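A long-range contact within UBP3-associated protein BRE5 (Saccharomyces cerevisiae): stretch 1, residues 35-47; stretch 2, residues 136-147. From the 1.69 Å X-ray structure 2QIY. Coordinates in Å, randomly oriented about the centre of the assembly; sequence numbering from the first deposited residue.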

ATOM      1  N   TYR A  35     -19.156  -4.408 -11.490  1.00 22.94           N
ATOM      2  CA  TYR A  35     -19.473  -3.437 -12.559  1.00 24.30           C
ATOM      3  C   TYR A  35     -18.426  -2.319 -12.650  1.00 23.61           C
ATOM      4  O   TYR A  35     -18.225  -1.708 -13.708  1.00 23.17           O
ATOM      5  CB  TYR A  35     -20.890  -2.849 -12.329  1.00 24.85           C
ATOM      6  CG  TYR A  35     -21.319  -1.718 -13.273  1.00 26.26           C
ATOM      7  CD1 TYR A  35     -21.032  -0.373 -12.977  1.00 27.99           C
ATOM      8  CD2 TYR A  35     -22.021  -1.995 -14.454  1.00 24.69           C
ATOM      9  CE1 TYR A  35     -21.426   0.664 -13.846  1.00 27.69           C
ATOM     10  CE2 TYR A  35     -22.424  -0.968 -15.318  1.00 27.15           C
ATOM     11  CZ  TYR A  35     -22.118   0.352 -15.009  1.00 27.28           C
ATOM     12  OH  TYR A  35     -22.509   1.349 -15.873  1.00 28.52           O
ATOM     13  N   PHE A  36     -17.768  -2.053 -11.534  1.00 24.42           N
ATOM     14  CA  PHE A  36     -16.828  -0.932 -11.478  1.00 24.57           C
ATOM     15  C   PHE A  36     -15.399  -1.333 -11.858  1.00 24.11           C
ATOM     16  O   PHE A  36     -14.483  -0.496 -11.859  1.00 23.38           O
ATOM     17  CB  PHE A  36     -16.982  -0.250 -10.123  1.00 25.91           C
ATOM     18  CG  PHE A  36     -18.376   0.366  -9.958  1.00 26.94           C
ATOM     19  CD1 PHE A  36     -19.446  -0.397  -9.471  1.00 28.05           C
ATOM     20  CD2 PHE A  36     -18.622   1.667 -10.375  1.00 29.61           C
ATOM     21  CE1 PHE A  36     -20.728   0.147  -9.354  1.00 27.87           C
ATOM     22  CE2 PHE A  36     -19.904   2.238 -10.259  1.00 30.45           C
ATOM     23  CZ  PHE A  36     -20.960   1.479  -9.751  1.00 28.92           C
ATOM     24  N   TYR A  37     -15.244  -2.604 -12.231  1.00 22.57           N
ATOM     25  CA  TYR A  37     -13.945  -3.132 -12.632  1.00 22.11           C
ATOM     26  C   TYR A  37     -13.879  -3.288 -14.139  1.00 21.99           C
ATOM     27  O   TYR A  37     -14.889  -3.565 -14.782  1.00 21.43           O
ATOM     28  CB  TYR A  37     -13.718  -4.500 -11.993  1.00 22.57           C
ATOM     29  CG  TYR A  37     -13.501  -4.483 -10.503  1.00 21.30           C
ATOM     30  CD1 TYR A  37     -12.203  -4.595  -9.964  1.00 22.30           C
ATOM     31  CD2 TYR A  37     -14.571  -4.377  -9.629  1.00 21.92           C
ATOM     32  CE1 TYR A  37     -11.981  -4.619  -8.576  1.00 21.47           C
ATOM     33  CE2 TYR A  37     -14.362  -4.398  -8.242  1.00 20.56           C
ATOM     34  CZ  TYR A  37     -13.064  -4.509  -7.729  1.00 22.20           C
ATOM     35  OH  TYR A  37     -12.847  -4.521  -6.366  1.00 22.43           O
ATOM     36  N   ALA A  38     -12.675  -3.152 -14.691  1.00 22.16           N
ATOM     37  CA  ALA A  38     -12.405  -3.463 -16.097  1.00 22.24           C
ATOM     38  C   ALA A  38     -12.654  -4.949 -16.310  1.00 22.47           C
ATOM     39  O   ALA A  38     -12.567  -5.744 -15.364  1.00 21.76           O
ATOM     40  CB  ALA A  38     -10.972  -3.123 -16.446  1.00 22.17           C
ATOM     41  N   SER A  39     -12.974  -5.322 -17.540  1.00 22.63           N
ATOM     42  CA  SER A  39     -13.246  -6.724 -17.834  1.00 23.37           C
ATOM     43  C   SER A  39     -12.076  -7.648 -17.445  1.00 23.32           C
ATOM     44  O   SER A  39     -12.309  -8.800 -17.041  1.00 23.25           O
ATOM     45  CB  SER A  39     -13.614  -6.905 -19.313  1.00 23.85           C
ATOM     46  OG  SER A  39     -12.545  -6.517 -20.150  1.00 28.56           O
ATOM     47  N   THR A  40     -10.851  -7.146 -17.587  1.00 22.84           N
ATOM     48  CA  THR A  40      -9.632  -7.919 -17.300  1.00 23.90           C
ATOM     49  C   THR A  40      -8.979  -7.534 -15.969  1.00 23.45           C
ATOM     50  O   THR A  40      -7.782  -7.806 -15.737  1.00 23.11           O
ATOM     51  CB  THR A  40      -8.597  -7.797 -18.448  1.00 24.34           C
ATOM     52  OG1 THR A  40      -8.247  -6.417 -18.626  1.00 26.74           O
ATOM     53  CG2 THR A  40      -9.160  -8.365 -19.748  1.00 25.69           C
ATOM     54  N   ALA A  41      -9.744  -6.891 -15.087  1.00 22.85           N
ATOM     55  CA  ALA A  41      -9.188  -6.439 -13.791  1.00 22.00           C
ATOM     56  C   ALA A  41      -8.569  -7.561 -12.950  1.00 22.62           C
ATOM     57  O   ALA A  41      -8.989  -8.711 -13.019  1.00 23.10           O
ATOM     58  CB  ALA A  41     -10.264  -5.736 -12.959  1.00 22.69           C
ATOM     59  N   GLU A  42      -7.590  -7.195 -12.116  1.00 21.80           N
ATOM     60  CA  GLU A  42      -6.993  -8.090 -11.117  1.00 22.28           C
ATOM     61  C   GLU A  42      -7.361  -7.643  -9.715  1.00 21.87           C
ATOM     62  O   GLU A  42      -7.252  -6.457  -9.383  1.00 21.91           O
ATOM     63  CB  GLU A  42      -5.467  -8.111 -11.262  1.00 22.67           C
ATOM     64  CG  GLU A  42      -5.103  -8.503 -12.690  1.00 25.89           C
ATOM     65  CD  GLU A  42      -3.681  -8.963 -12.903  1.00 32.87           C
ATOM     66  OE1 GLU A  42      -2.891  -9.108 -11.941  1.00 33.93           O
ATOM     67  OE2 GLU A  42      -3.365  -9.210 -14.087  1.00 37.32           O
ATOM     68  N   LEU A  43      -7.844  -8.602  -8.917  1.00 20.84           N
ATOM     69  CA  LEU A  43      -8.228  -8.364  -7.528  1.00 20.73           C
ATOM     70  C   LEU A  43      -7.436  -9.263  -6.601  1.00 21.22           C
ATOM     71  O   LEU A  43      -7.310 -10.480  -6.846  1.00 21.60           O
ATOM     72  CB  LEU A  43      -9.712  -8.737  -7.385  1.00 20.96           C
ATOM     73  CG  LEU A  43     -10.292  -8.676  -5.974  1.00 20.64           C
ATOM     74  CD1 LEU A  43     -10.325  -7.242  -5.401  1.00 21.92           C
ATOM     75  CD2 LEU A  43     -11.708  -9.265  -5.999  1.00 21.83           C
ATOM     76  N   THR A  44      -6.934  -8.688  -5.516  1.00 20.55           N
ATOM     77  CA  THR A  44      -6.339  -9.525  -4.449  1.00 20.95           C
ATOM     78  C   THR A  44      -7.073  -9.080  -3.213  1.00 21.06           C
ATOM     79  O   THR A  44      -6.904  -7.945  -2.757  1.00 21.76           O
ATOM     80  CB  THR A  44      -4.824  -9.260  -4.357  1.00 21.04           C
ATOM     81  OG1 THR A  44      -4.220  -9.727  -5.555  1.00 21.23           O
ATOM     82  CG2 THR A  44      -4.205 -10.012  -3.166  1.00 21.66           C
ATOM     83  N   HIS A  45      -7.931  -9.951  -2.675  1.00 21.71           N
ATOM     84  CA  HIS A  45      -8.887  -9.521  -1.650  1.00 20.92           C
ATOM     85  C   HIS A  45      -8.904 -10.449  -0.434  1.00 21.07           C
ATOM     86  O   HIS A  45      -8.501 -11.593  -0.508  1.00 19.72           O
ATOM     87  CB  HIS A  45     -10.299  -9.418  -2.262  1.00 22.23           C
ATOM     88  CG  HIS A  45     -11.216  -8.483  -1.533  1.00 23.89           C
ATOM     89  ND1 HIS A  45     -11.101  -7.111  -1.631  1.00 23.35           N
ATOM     90  CD2 HIS A  45     -12.272  -8.715  -0.720  1.00 23.54           C
ATOM     91  CE1 HIS A  45     -12.037  -6.537  -0.890  1.00 23.13           C
ATOM     92  NE2 HIS A  45     -12.778  -7.486  -0.343  1.00 22.58           N
ATOM     93  N   THR A  46      -9.412  -9.931   0.671  1.00 20.33           N
ATOM     94  CA  THR A  46      -9.674 -10.706   1.886  1.00 21.28           C
ATOM     95  C   THR A  46     -10.254 -12.090   1.571  1.00 20.63           C
ATOM     96  O   THR A  46     -11.296 -12.172   0.922  1.00 20.74           O
ATOM     97  CB  THR A  46     -10.673  -9.945   2.707  1.00 21.33           C
ATOM     98  OG1 THR A  46     -10.180  -8.589   2.837  1.00 25.12           O
ATOM     99  CG2 THR A  46     -10.842 -10.608   4.111  1.00 23.08           C
ATOM    100  N   ASN A  47      -9.584 -13.150   2.028  1.00 20.30           N
ATOM    101  CA  ASN A  47     -10.053 -14.481   1.696  1.00 21.10           C
ATOM    102  C   ASN A  47     -11.122 -14.937   2.679  1.00 20.74           C
ATOM    103  O   ASN A  47     -10.833 -15.615   3.677  1.00 21.48           O
ATOM    104  CB  ASN A  47      -8.925 -15.504   1.654  1.00 20.50           C
ATOM    105  CG  ASN A  47      -9.411 -16.853   1.149  1.00 22.69           C
ATOM    106  OD1 ASN A  47     -10.579 -17.001   0.756  1.00 22.15           O
ATOM    107  ND2 ASN A  47      -8.526 -17.845   1.167  1.00 23.72           N
ATOM    108  N   THR A 136     -15.646   8.614 -16.891  1.00 32.46           N
ATOM    109  CA  THR A 136     -15.625   7.613 -15.813  1.00 30.49           C
ATOM    110  C   THR A 136     -14.304   6.845 -15.798  1.00 28.72           C
ATOM    111  O   THR A 136     -13.502   6.946 -16.739  1.00 28.03           O
ATOM    112  CB  THR A 136     -16.803   6.592 -15.921  1.00 30.91           C
ATOM    113  OG1 THR A 136     -16.674   5.824 -17.124  1.00 31.50           O
ATOM    114  CG2 THR A 136     -18.163   7.301 -15.931  1.00 31.09           C
ATOM    115  N   PHE A 137     -14.095   6.083 -14.722  1.00 27.15           N
ATOM    116  CA  PHE A 137     -12.928   5.229 -14.568  1.00 25.27           C
ATOM    117  C   PHE A 137     -13.356   3.810 -14.244  1.00 24.73           C
ATOM    118  O   PHE A 137     -14.376   3.605 -13.562  1.00 24.14           O
ATOM    119  CB  PHE A 137     -12.049   5.718 -13.413  1.00 25.61           C
ATOM    120  CG  PHE A 137     -11.338   7.006 -13.696  1.00 25.69           C
ATOM    121  CD1 PHE A 137     -11.939   8.218 -13.390  1.00 26.30           C
ATOM    122  CD2 PHE A 137     -10.061   7.006 -14.272  1.00 25.47           C
ATOM    123  CE1 PHE A 137     -11.278   9.424 -13.663  1.00 27.95           C
ATOM    124  CE2 PHE A 137      -9.396   8.191 -14.529  1.00 26.41           C
ATOM    125  CZ  PHE A 137     -10.004   9.406 -14.231  1.00 26.23           C
ATOM    126  N   ASP A 138     -12.566   2.846 -14.716  1.00 23.11           N
ATOM    127  CA  ASP A 138     -12.730   1.442 -14.328  1.00 22.45           C
ATOM    128  C   ASP A 138     -11.539   1.044 -13.450  1.00 21.91           C
ATOM    129  O   ASP A 138     -10.397   1.427 -13.723  1.00 21.80           O
ATOM    130  CB  ASP A 138     -12.719   0.526 -15.545  1.00 22.68           C
ATOM    131  CG  ASP A 138     -14.062   0.489 -16.298  1.00 26.59           C
ATOM    132  OD1 ASP A 138     -15.071   1.076 -15.864  1.00 28.18           O
ATOM    133  OD2 ASP A 138     -14.083  -0.166 -17.354  1.00 31.02           O
ATOM    134  N   ILE A 139     -11.812   0.253 -12.415  1.00 22.26           N
ATOM    135  CA  ILE A 139     -10.741  -0.351 -11.609  1.00 21.99           C
ATOM    136  C   ILE A 139     -10.017  -1.440 -12.410  1.00 21.83           C
ATOM    137  O   ILE A 139     -10.637  -2.391 -12.849  1.00 21.54           O
ATOM    138  CB  ILE A 139     -11.298  -1.012 -10.310  1.00 22.72           C
ATOM    139  CG1 ILE A 139     -12.096  -0.016  -9.486  1.00 22.78           C
ATOM    140  CG2 ILE A 139     -10.156  -1.542  -9.471  1.00 22.68           C
ATOM    141  CD1 ILE A 139     -12.939  -0.688  -8.394  1.00 23.09           C
ATOM    142  N   THR A 140      -8.711  -1.302 -12.602  1.00 20.88           N
ATOM    143  CA  THR A 140      -7.958  -2.372 -13.272  1.00 21.14           C
ATOM    144  C   THR A 140      -7.203  -3.242 -12.286  1.00 21.28           C
ATOM    145  O   THR A 140      -6.832  -4.380 -12.602  1.00 21.90           O
ATOM    146  CB  THR A 140      -6.990  -1.842 -14.352  1.00 21.36           C
ATOM    147  OG1 THR A 140      -6.020  -0.970 -13.752  1.00 21.46           O
ATOM    148  CG2 THR A 140      -7.763  -1.112 -15.446  1.00 22.47           C
ATOM    149  N   ASN A 141      -6.957  -2.689 -11.101  1.00 20.43           N
ATOM    150  CA  ASN A 141      -6.177  -3.358 -10.051  1.00 21.04           C
ATOM    151  C   ASN A 141      -6.672  -2.955  -8.691  1.00 20.44           C
ATOM    152  O   ASN A 141      -6.995  -1.778  -8.452  1.00 20.44           O
ATOM    153  CB  ASN A 141      -4.687  -2.968 -10.126  1.00 20.39           C
ATOM    154  CG  ASN A 141      -4.036  -3.460 -11.355  1.00 21.07           C
ATOM    155  OD1 ASN A 141      -3.443  -4.553 -11.381  1.00 24.48           O
ATOM    156  ND2 ASN A 141      -4.160  -2.693 -12.412  1.00 16.97           N
ATOM    157  N   ASP A 142      -6.714  -3.934  -7.796  1.00 19.81           N
ATOM    158  CA  ASP A 142      -7.229  -3.739  -6.447  1.00 20.35           C
ATOM    159  C   ASP A 142      -6.540  -4.766  -5.564  1.00 20.33           C
ATOM    160  O   ASP A 142      -6.801  -5.953  -5.711  1.00 20.16           O
ATOM    161  CB  ASP A 142      -8.739  -3.983  -6.490  1.00 20.53           C
ATOM    162  CG  ASP A 142      -9.408  -3.837  -5.136  1.00 22.10           C
ATOM    163  OD1 ASP A 142      -8.712  -3.714  -4.110  1.00 22.40           O
ATOM    164  OD2 ASP A 142     -10.667  -3.840  -5.126  1.00 23.89           O
ATOM    165  N   ILE A 143      -5.638  -4.304  -4.685  1.00 19.78           N
ATOM    166  CA  ILE A 143      -4.874  -5.211  -3.797  1.00 20.30           C
ATOM    167  C   ILE A 143      -5.032  -4.739  -2.366  1.00 19.69           C
ATOM    168  O   ILE A 143      -4.796  -3.555  -2.069  1.00 20.20           O
ATOM    169  CB  ILE A 143      -3.345  -5.189  -4.058  1.00 19.88           C
ATOM    170  CG1 ILE A 143      -2.995  -5.538  -5.516  1.00 21.92           C
ATOM    171  CG2 ILE A 143      -2.612  -6.107  -2.997  1.00 20.40           C
ATOM    172  CD1 ILE A 143      -1.492  -5.312  -5.821  1.00 21.78           C
ATOM    173  N   ILE A 144      -5.462  -5.631  -1.465  1.00 20.21           N
ATOM    174  CA  ILE A 144      -5.407  -5.320  -0.036  1.00 20.39           C
ATOM    175  C   ILE A 144      -4.343  -6.185   0.664  1.00 21.53           C
ATOM    176  O   ILE A 144      -4.150  -7.357   0.326  1.00 21.15           O
ATOM    177  CB  ILE A 144      -6.800  -5.470   0.637  1.00 20.28           C
ATOM    178  CG1 ILE A 144      -6.807  -4.872   2.057  1.00 20.84           C
ATOM    179  CG2 ILE A 144      -7.289  -6.950   0.616  1.00 20.94           C
ATOM    180  CD1 ILE A 144      -8.253  -4.668   2.600  1.00 22.49           C
ATOM    181  N   ARG A 145      -3.661  -5.579   1.632  1.00 20.50           N
ATOM    182  CA  ARG A 145      -2.699  -6.304   2.440  1.00 21.54           C
ATOM    183  C   ARG A 145      -2.974  -5.935   3.901  1.00 21.18           C
ATOM    184  O   ARG A 145      -3.012  -4.747   4.259  1.00 21.39           O
ATOM    185  CB  ARG A 145      -1.251  -5.936   2.043  1.00 20.98           C
ATOM    186  CG  ARG A 145      -0.194  -6.293   3.121  1.00 21.39           C
ATOM    187  CD  ARG A 145      -0.071  -7.787   3.423  1.00 21.64           C
ATOM    188  NE  ARG A 145       0.285  -8.589   2.239  1.00 22.65           N
ATOM    189  CZ  ARG A 145       0.592  -9.892   2.279  1.00 23.90           C
ATOM    190  NH1 ARG A 145       0.625 -10.555   3.450  1.00 25.46           N
ATOM    191  NH2 ARG A 145       0.924 -10.539   1.161  1.00 25.91           N
ATOM    192  N   PHE A 146      -3.186  -6.942   4.741  1.00 21.35           N
ATOM    193  CA  PHE A 146      -3.314  -6.705   6.179  1.00 21.79           C
ATOM    194  C   PHE A 146      -1.953  -6.673   6.848  1.00 23.47           C
ATOM    195  O   PHE A 146      -1.053  -7.438   6.505  1.00 23.71           O
ATOM    196  CB  PHE A 146      -4.274  -7.735   6.805  1.00 22.55           C
ATOM    197  CG  PHE A 146      -5.649  -7.612   6.258  1.00 20.56           C
ATOM    198  CD1 PHE A 146      -6.524  -6.637   6.765  1.00 21.68           C
ATOM    199  CD2 PHE A 146      -6.073  -8.408   5.197  1.00 21.99           C
ATOM    200  CE1 PHE A 146      -7.799  -6.492   6.217  1.00 21.42           C
ATOM    201  CE2 PHE A 146      -7.349  -8.270   4.636  1.00 22.92           C
ATOM    202  CZ  PHE A 146      -8.229  -7.303   5.154  1.00 22.31           C
ATOM    203  N   ILE A 147      -1.815  -5.744   7.780  1.00 24.64           N
ATOM    204  CA  ILE A 147      -0.545  -5.398   8.398  1.00 27.72           C
ATOM    205  C   ILE A 147      -0.670  -5.727   9.883  1.00 28.34           C
ATOM    206  O   ILE A 147      -1.624  -5.326  10.523  1.00 27.90           O
ATOM    207  CB  ILE A 147      -0.236  -3.879   8.154  1.00 27.49           C
ATOM    208  CG1 ILE A 147      -0.241  -3.582   6.628  1.00 30.56           C
ATOM    209  CG2 ILE A 147       1.105  -3.474   8.785  1.00 30.09           C
ATOM    210  CD1 ILE A 147       0.085  -2.133   6.230  1.00 30.96           C
TER
HETATM  211  O   HOH W   1     -14.680   2.171 -11.282  1.00 29.70           O
HETATM  212  O   HOH W   2      -8.746  -5.908  -2.529  1.00 18.53           O

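Two segments almost a hundred residues apart in sequence lie side by side as parallel strands. Stretch 2 runs as one continuous strand, whereas stretch 1 pairs with it in two pieces separated by a corner at S39 and T40. The axes of strands 41-46 and 137-147 differ in direction by 27° and approach to 4.6 Å, and the contact buries 762 Å² in all.

The pairing opens at the 3-10 segment. The carbonyl of F36 accepts from the backbone of I139 (I139 N to F36 O, 2.8 Å), and water 1 donates both to F36 O and to F137 O, joining two carbonyls that could not bond each other. Y37 then sits in register with I139, and the next amide returns the bond: A38 N donates to I139 O at 2.9 Å. I139 is thus gripped through both its N and its O, the alternation expected of a parallel ladder.

I139 CD1 lies over the Y37 ring, 3.9 Å from its centroid and close to the ring normal, a CH-pi contact. The ring's far end reaches along the strand to D142, where Y37 OH donates to D142 OD2 at 2.6 Å. One tyrosine therefore offers an apolar face to isoleucine and a polar tip to a buried carboxylate.

A38 packs its small methyl near T140 (A38 CB to T140 CG2, 3.9 Å) and begins a type I turn that ends at A41, closed by A41 N to A38 O at 3.1 Å. After the turn the ladder resumes, with E42 N donating to T140 O at 3.0 Å. E42 O accepts a weak bond from D142 N, also 3.0 Å long but bent to 132° at the hydrogen.

L43 is paired with D142 and shares the face of Y37 and I139; L43 CD1 comes within 3.4 Å of D142 OD2. T44 restores straighter bonding: T44 N donates to D142 O at 2.7 Å, and T44 O accepts from I144 N at 3.0 Å. On the face shared by E42 and N141, T44 CB meets I143 CG2 at 4.1 Å.

Water 2 lies 2.8 Å from H45 ND1, 2.8 Å from T44 O and 2.7 Å from D142 OD1, close enough to bridge them, a possible water-mediated link from the carboxylate to stretch 1. At the end, T46 OG1 approaches the edge of the F146 ring, 3.3 Å from F146 CZ. Backbone bonds run along both parts of the pairing, and one long side chain, Y37, ties its own rung to D142 further along.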